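LIP (Serratia marcescens, PDB 4A1R) is a membrane-bound component of the type VI secretion system, probably an outer-membrane lipoprotein of the TssJ family that takes part in assembling the secretion apparatus. Local coordinates at residues 34-44 against 52-62. Numbering follows the deposited sequence.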
ATOM      1  N   ARG A  34       4.514  -3.648   3.048  1.00 19.13           N
ATOM      2  CA  ARG A  34       3.325  -3.847   3.879  1.00 19.78           C
ATOM      3  C   ARG A  34       2.128  -3.087   3.333  1.00 22.28           C
ATOM      4  O   ARG A  34       2.272  -2.006   2.781  1.00 20.56           O
ATOM      5  CB  ARG A  34       3.633  -3.469   5.322  1.00 19.78           C
ATOM      6  CG  ARG A  34       4.807  -4.266   5.910  1.00 24.77           C
ATOM      7  CD  ARG A  34       5.100  -3.805   7.321  1.00 23.77           C
ATOM      8  NE  ARG A  34       3.951  -4.005   8.196  1.00 30.85           N
ATOM      9  CZ  ARG A  34       3.825  -3.499   9.421  1.00 37.78           C
ATOM     10  NH1 ARG A  34       4.768  -2.719   9.942  1.00 38.38           N
ATOM     11  NH2 ARG A  34       2.731  -3.762  10.129  1.00 39.45           N
ATOM     12  N   VAL A  35       0.940  -3.656   3.481  1.00 20.26           N
ATOM     13  CA  VAL A  35      -0.260  -3.022   2.958  1.00 20.52           C
ATOM     14  C   VAL A  35      -1.205  -2.992   4.123  1.00 24.48           C
ATOM     15  O   VAL A  35      -1.469  -4.035   4.729  1.00 23.76           O
ATOM     16  CB  VAL A  35      -0.864  -3.781   1.742  1.00 18.64           C
ATOM     17  CG1 VAL A  35      -2.234  -3.198   1.376  1.00 24.30           C
ATOM     18  CG2 VAL A  35       0.053  -3.710   0.537  1.00 22.46           C
ATOM     19  N   LEU A  36      -1.675  -1.790   4.471  1.00 19.49           N
ATOM     20  CA  LEU A  36      -2.500  -1.631   5.637  1.00 22.02           C
ATOM     21  C   LEU A  36      -3.875  -1.072   5.249  1.00 30.10           C
ATOM     22  O   LEU A  36      -3.977  -0.101   4.505  1.00 25.39           O
ATOM     23  CB  LEU A  36      -1.811  -0.708   6.667  1.00 19.45           C
ATOM     24  CG  LEU A  36      -0.510  -1.176   7.361  1.00 25.99           C
ATOM     25  CD1 LEU A  36       0.653  -1.297   6.403  1.00 33.11           C
ATOM     26  CD2 LEU A  36      -0.122  -0.157   8.419  1.00 25.53           C
ATOM     27  N   LEU A  37      -4.935  -1.682   5.773  1.00 26.54           N
ATOM     28  CA  LEU A  37      -6.249  -1.116   5.600  1.00 25.05           C
ATOM     29  C   LEU A  37      -6.540  -0.153   6.753  1.00 25.94           C
ATOM     30  O   LEU A  37      -6.430  -0.516   7.943  1.00 28.93           O
ATOM     31  CB  LEU A  37      -7.288  -2.247   5.528  1.00 29.30           C
ATOM     32  CG  LEU A  37      -8.688  -1.822   5.125  1.00 31.18           C
ATOM     33  CD1 LEU A  37      -8.725  -1.541   3.623  1.00 30.99           C
ATOM     34  CD2 LEU A  37      -9.655  -2.939   5.491  1.00 37.52           C
ATOM     35  N   LEU A  38      -6.891   1.081   6.398  1.00 24.24           N
ATOM     36  CA  LEU A  38      -6.969   2.161   7.355  1.00 27.75           C
ATOM     37  C   LEU A  38      -8.317   2.878   7.363  1.00 31.53           C
ATOM     38  O   LEU A  38      -8.889   3.170   6.300  1.00 31.40           O
ATOM     39  CB  LEU A  38      -5.865   3.216   7.077  1.00 28.23           C
ATOM     40  CG  LEU A  38      -4.403   2.733   7.040  1.00 28.30           C
ATOM     41  CD1 LEU A  38      -3.525   3.841   6.442  1.00 31.82           C
ATOM     42  CD2 LEU A  38      -3.864   2.295   8.401  1.00 26.72           C
ATOM     43  N   ARG A  39      -8.774   3.168   8.582  1.00 36.70           N
ATOM     44  CA  ARG A  39      -9.931   4.023   8.849  1.00 42.48           C
ATOM     45  C   ARG A  39      -9.624   5.452   8.480  1.00 46.95           C
ATOM     46  O   ARG A  39     -10.520   6.211   8.106  1.00 36.55           O
ATOM     47  CB  ARG A  39     -10.265   4.016  10.333  1.00 45.54           C
ATOM     48  CG  ARG A  39     -11.149   2.878  10.781  1.00 52.39           C
ATOM     49  CD  ARG A  39     -11.939   3.280  12.015  1.00 58.18           C
ATOM     50  NE  ARG A  39     -11.873   2.246  13.038  1.00 79.09           N
ATOM     51  CZ  ARG A  39     -12.690   1.197  13.111  1.00 86.30           C
ATOM     52  NH1 ARG A  39     -13.662   1.035  12.224  1.00 72.43           N
ATOM     53  NH2 ARG A  39     -12.528   0.305  14.077  1.00 89.36           N
ATOM     54  N   SER A  40      -8.356   5.823   8.645  1.00 39.74           N
ATOM     55  CA  SER A  40      -7.873   7.169   8.367  1.00 40.42           C
ATOM     56  C   SER A  40      -6.353   7.084   8.216  1.00 45.55           C
ATOM     57  O   SER A  40      -5.745   6.133   8.701  1.00 37.36           O
ATOM     58  CB  SER A  40      -8.234   8.096   9.513  1.00 39.59           C
ATOM     59  OG  SER A  40      -8.039   7.438  10.753  1.00 47.34           O
ATOM     60  N   ASP A  41      -5.744   8.050   7.537  1.00 46.96           N
ATOM     61  CA  ASP A  41      -4.292   8.000   7.306  1.00 42.01           C
ATOM     62  C   ASP A  41      -3.462   8.996   8.122  1.00 37.61           C
ATOM     63  O   ASP A  41      -2.254   9.111   7.897  1.00 43.54           O
ATOM     64  CB  ASP A  41      -3.962   8.093   5.800  1.00 39.46           C
ATOM     65  CG  ASP A  41      -4.117   9.504   5.218  1.00 34.71           C
ATOM     66  OD1 ASP A  41      -4.632  10.412   5.894  1.00 35.96           O
ATOM     67  OD2 ASP A  41      -3.724   9.699   4.048  1.00 38.01           O
ATOM     68  N   ALA A  42      -4.099   9.721   9.046  1.00 38.02           N
ATOM     69  CA  ALA A  42      -3.407  10.798   9.775  1.00 36.27           C
ATOM     70  C   ALA A  42      -2.258  10.254  10.603  1.00 35.17           C
ATOM     71  O   ALA A  42      -1.129  10.699  10.451  1.00 35.18           O
ATOM     72  CB  ALA A  42      -4.373  11.573  10.658  1.00 36.75           C
ATOM     73  N   GLU A  43      -2.554   9.265  11.446  1.00 33.54           N
ATOM     74  CA  GLU A  43      -1.551   8.680  12.319  1.00 36.55           C
ATOM     75  C   GLU A  43      -0.507   7.929  11.517  1.00 34.02           C
ATOM     76  O   GLU A  43       0.675   7.953  11.877  1.00 32.74           O
ATOM     77  CB  GLU A  43      -2.198   7.776  13.361  1.00 42.29           C
ATOM     78  CG  GLU A  43      -2.704   8.516  14.591  1.00 50.91           C
ATOM     79  CD  GLU A  43      -3.833   7.774  15.275  1.00 57.49           C
ATOM     80  OE1 GLU A  43      -4.858   7.513  14.603  1.00 62.76           O
ATOM     81  OE2 GLU A  43      -3.696   7.449  16.476  1.00 55.18           O
ATOM     82  N   PHE A  44      -0.952   7.286  10.428  1.00 35.10           N
ATOM     83  CA  PHE A  44      -0.072   6.532   9.504  1.00 27.74           C
ATOM     84  C   PHE A  44       0.975   7.414   8.825  1.00 28.82           C
ATOM     85  O   PHE A  44       2.142   7.038   8.706  1.00 25.96           O
ATOM     86  CB  PHE A  44      -0.933   5.815   8.449  1.00 26.78           C
ATOM     87  CG  PHE A  44      -0.143   5.096   7.379  1.00 26.07           C
ATOM     88  CD1 PHE A  44       0.460   3.864   7.646  1.00 24.20           C
ATOM     89  CD2 PHE A  44      -0.038   5.625   6.093  1.00 27.04           C
ATOM     90  CE1 PHE A  44       1.162   3.192   6.661  1.00 23.43           C
ATOM     91  CE2 PHE A  44       0.673   4.956   5.111  1.00 27.93           C
ATOM     92  CZ  PHE A  44       1.270   3.738   5.393  1.00 25.62           C
ATOM     93  N   LEU A  52       5.867   2.001  13.201  1.00 30.55           N
ATOM     94  CA  LEU A  52       5.101   1.254  12.227  1.00 25.79           C
ATOM     95  C   LEU A  52       5.672  -0.140  12.009  1.00 30.54           C
ATOM     96  O   LEU A  52       4.913  -1.118  11.946  1.00 32.69           O
ATOM     97  CB  LEU A  52       5.077   2.023  10.892  1.00 24.33           C
ATOM     98  CG  LEU A  52       4.193   3.254  10.775  1.00 28.49           C
ATOM     99  CD1 LEU A  52       4.382   3.931   9.414  1.00 23.98           C
ATOM    100  CD2 LEU A  52       2.721   2.889  10.994  1.00 30.15           C
ATOM    101  N   GLN A  53       7.000  -0.238  11.885  1.00 25.69           N
ATOM    102  CA  GLN A  53       7.635  -1.529  11.631  1.00 25.36           C
ATOM    103  C   GLN A  53       7.487  -2.491  12.817  1.00 31.64           C
ATOM    104  O   GLN A  53       7.180  -3.670  12.637  1.00 33.76           O
ATOM    105  CB  GLN A  53       9.116  -1.352  11.327  1.00 23.23           C
ATOM    106  CG  GLN A  53       9.849  -2.646  10.987  1.00 23.50           C
ATOM    107  CD  GLN A  53      11.342  -2.413  10.876  1.00 22.92           C
ATOM    108  OE1 GLN A  53      11.975  -1.974  11.841  1.00 26.11           O
ATOM    109  NE2 GLN A  53      11.913  -2.731   9.733  1.00 26.93           N
ATOM    110  N   ASN A  54       7.727  -1.990  14.020  1.00 30.09           N
ATOM    111  CA  ASN A  54       7.702  -2.858  15.205  1.00 36.99           C
ATOM    112  C   ASN A  54       6.333  -3.120  15.832  1.00 44.23           C
ATOM    113  O   ASN A  54       6.104  -4.204  16.386  1.00 35.43           O
ATOM    114  CB  ASN A  54       8.599  -2.222  16.280  0.50 33.10           C
ATOM    115  CG  ASN A  54       8.731  -3.076  17.533  0.50 33.33           C
ATOM    116  OD1 ASN A  54       8.451  -2.624  18.646  0.50 28.37           O
ATOM    117  ND2 ASN A  54       9.164  -4.315  17.354  0.50 32.52           N
ATOM    118  N   ASP A  55       5.420  -2.159  15.747  1.00 41.00           N
ATOM    119  CA  ASP A  55       4.072  -2.398  16.261  1.00 41.43           C
ATOM    120  C   ASP A  55       3.060  -1.406  15.729  1.00 32.47           C
ATOM    121  O   ASP A  55       2.705  -0.436  16.409  1.00 35.80           O
ATOM    122  CB  ASP A  55       4.058  -2.438  17.794  1.00 48.41           C
ATOM    123  CG  ASP A  55       2.706  -2.831  18.361  1.00 51.95           C
ATOM    124  OD1 ASP A  55       1.935  -3.531  17.671  1.00 57.37           O
ATOM    125  OD2 ASP A  55       2.419  -2.437  19.508  1.00 54.11           O
ATOM    126  N   ALA A  56       2.567  -1.687  14.525  1.00 30.37           N
ATOM    127  CA  ALA A  56       1.688  -0.784  13.814  1.00 30.78           C
ATOM    128  C   ALA A  56       0.381  -0.559  14.585  1.00 34.59           C
ATOM    129  O   ALA A  56      -0.049   0.576  14.740  1.00 31.00           O
ATOM    130  CB  ALA A  56       1.440  -1.286  12.392  1.00 28.78           C
ATOM    131  N   LYS A  57      -0.204  -1.637  15.105  1.00 31.15           N
ATOM    132  CA  LYS A  57      -1.484  -1.553  15.850  1.00 44.01           C
ATOM    133  C   LYS A  57      -1.414  -0.601  17.044  1.00 40.94           C
ATOM    134  O   LYS A  57      -2.335   0.180  17.266  1.00 46.62           O
ATOM    135  CB  LYS A  57      -1.987  -2.948  16.290  1.00 52.84           C
ATOM    136  CG  LYS A  57      -1.104  -3.652  17.315  1.00 56.59           C
ATOM    137  CD  LYS A  57      -1.753  -4.903  17.885  1.00 61.48           C
ATOM    138  CE  LYS A  57      -1.152  -5.239  19.237  1.00 66.15           C
ATOM    139  NZ  LYS A  57      -2.028  -6.157  20.010  1.00 62.96           N
ATOM    140  N   SER A  58      -0.308  -0.651  17.786  1.00 36.65           N
ATOM    141  CA  SER A  58      -0.104   0.227  18.919  1.00 40.49           C
ATOM    142  C   SER A  58      -0.065   1.682  18.475  1.00 45.42           C
ATOM    143  O   SER A  58      -0.787   2.521  19.017  1.00 49.88           O
ATOM    144  CB  SER A  58       1.176  -0.137  19.671  1.00 47.61           C
ATOM    145  OG  SER A  58       1.464   0.828  20.664  1.00 52.54           O
ATOM    146  N   VAL A  59       0.756   1.988  17.476  1.00 40.39           N
ATOM    147  CA  VAL A  59       0.880   3.379  17.040  1.00 35.73           C
ATOM    148  C   VAL A  59      -0.356   3.845  16.256  1.00 41.11           C
ATOM    149  O   VAL A  59      -0.716   5.007  16.334  1.00 38.37           O
ATOM    150  CB  VAL A  59       2.237   3.692  16.334  1.00 36.07           C
ATOM    151  CG1 VAL A  59       2.238   3.243  14.877  1.00 38.28           C
ATOM    152  CG2 VAL A  59       2.538   5.180  16.420  1.00 37.97           C
ATOM    153  N   LEU A  60      -1.032   2.943  15.540  1.00 38.12           N
ATOM    154  CA  LEU A  60      -2.197   3.363  14.742  1.00 45.73           C
ATOM    155  C   LEU A  60      -3.556   3.254  15.441  1.00 51.09           C
ATOM    156  O   LEU A  60      -4.505   3.952  15.057  1.00 40.93           O
ATOM    157  CB  LEU A  60      -2.243   2.648  13.386  1.00 33.48           C
ATOM    158  CG  LEU A  60      -0.984   2.769  12.517  1.00 34.56           C
ATOM    159  CD1 LEU A  60      -1.080   1.829  11.334  1.00 34.25           C
ATOM    160  CD2 LEU A  60      -0.751   4.193  12.057  1.00 28.52           C
ATOM    161  N   GLY A  61      -3.642   2.372  16.437  1.00 46.41           N
ATOM    162  CA  GLY A  61      -4.874   2.158  17.196  1.00 50.58           C
ATOM    163  C   GLY A  61      -6.062   1.775  16.340  1.00 45.98           C
ATOM    164  O   GLY A  61      -5.977   0.896  15.475  1.00 42.17           O
ATOM    165  N   ASN A  62      -7.162   2.474  16.581  1.00 48.20           N
ATOM    166  CA  ASN A  62      -8.442   2.240  15.932  1.00 52.87           C
ATOM    167  C   ASN A  62      -8.359   2.558  14.453  1.00 43.65           C
ATOM    168  O   ASN A  62      -9.229   2.147  13.679  1.00 43.95           O
ATOM    169  CB  ASN A  62      -9.545   3.094  16.584  0.50 59.60           C
ATOM    170  CG  ASN A  62      -9.855   2.675  18.012  0.50 60.35           C
ATOM    171  OD1 ASN A  62     -10.447   1.620  18.253  0.50 66.68           O
ATOM    172  ND2 ASN A  62      -9.473   3.513  18.966  0.50 65.45           N
TER
HETATM  173  O   HOH W   1       3.905  -3.705  12.803  1.00 35.78           O
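Leu60 drives its two methyl groups into the tightest part of this contact, where helix 49-60 lies over strand 31-38. Leu60 CD1 meets Leu36 CD2 at 3.7 Å, the two side chains crossing at about a right angle, and also touches Leu38 CD2. The other branch of Leu60, CD2, is pressed against the backbone of helix 42-46, 3.5 Å from Phe44 N, and against Phe44 CB. With CG anti to its own backbone N (chi1 175°), the Phe44 ring turns toward Leu52, with Leu52 CD2 4.2 Å from Phe44 CD1 and the two side chains crossing at about a right angle; Phe44 also touches Ile95 of strand 91-96.

Polar contacts lie at both ends of this apolar core. Arg34, bent at chi3 (61°), brings NH1 to Leu52 O at 2.6 Å. The oxygen lies near the guanidinium plane, but the donor stands above the carbonyl plane. A water donates to the same oxygen and accepts from Ala56 N, 3.0 Å away, bridging the two just before the helix kinks, while its bond from Arg34 NH2 is weak. At the far end Arg39 NE reaches Asn62 O at 2.7 Å through a distinctly bent bond (133°), and its NH1 forms a salt bridge with Asp88. This side is looser: Glu43 and Asn62 are exposed, and Glu43 OE1 comes no nearer than 3.6 Å to Leu60 O. The two short helices thus cover one sheet of the beta-sandwich through an apolar inner face, a helical elaboration of the transthyretin-like fold consistent with TssJ lipoproteins.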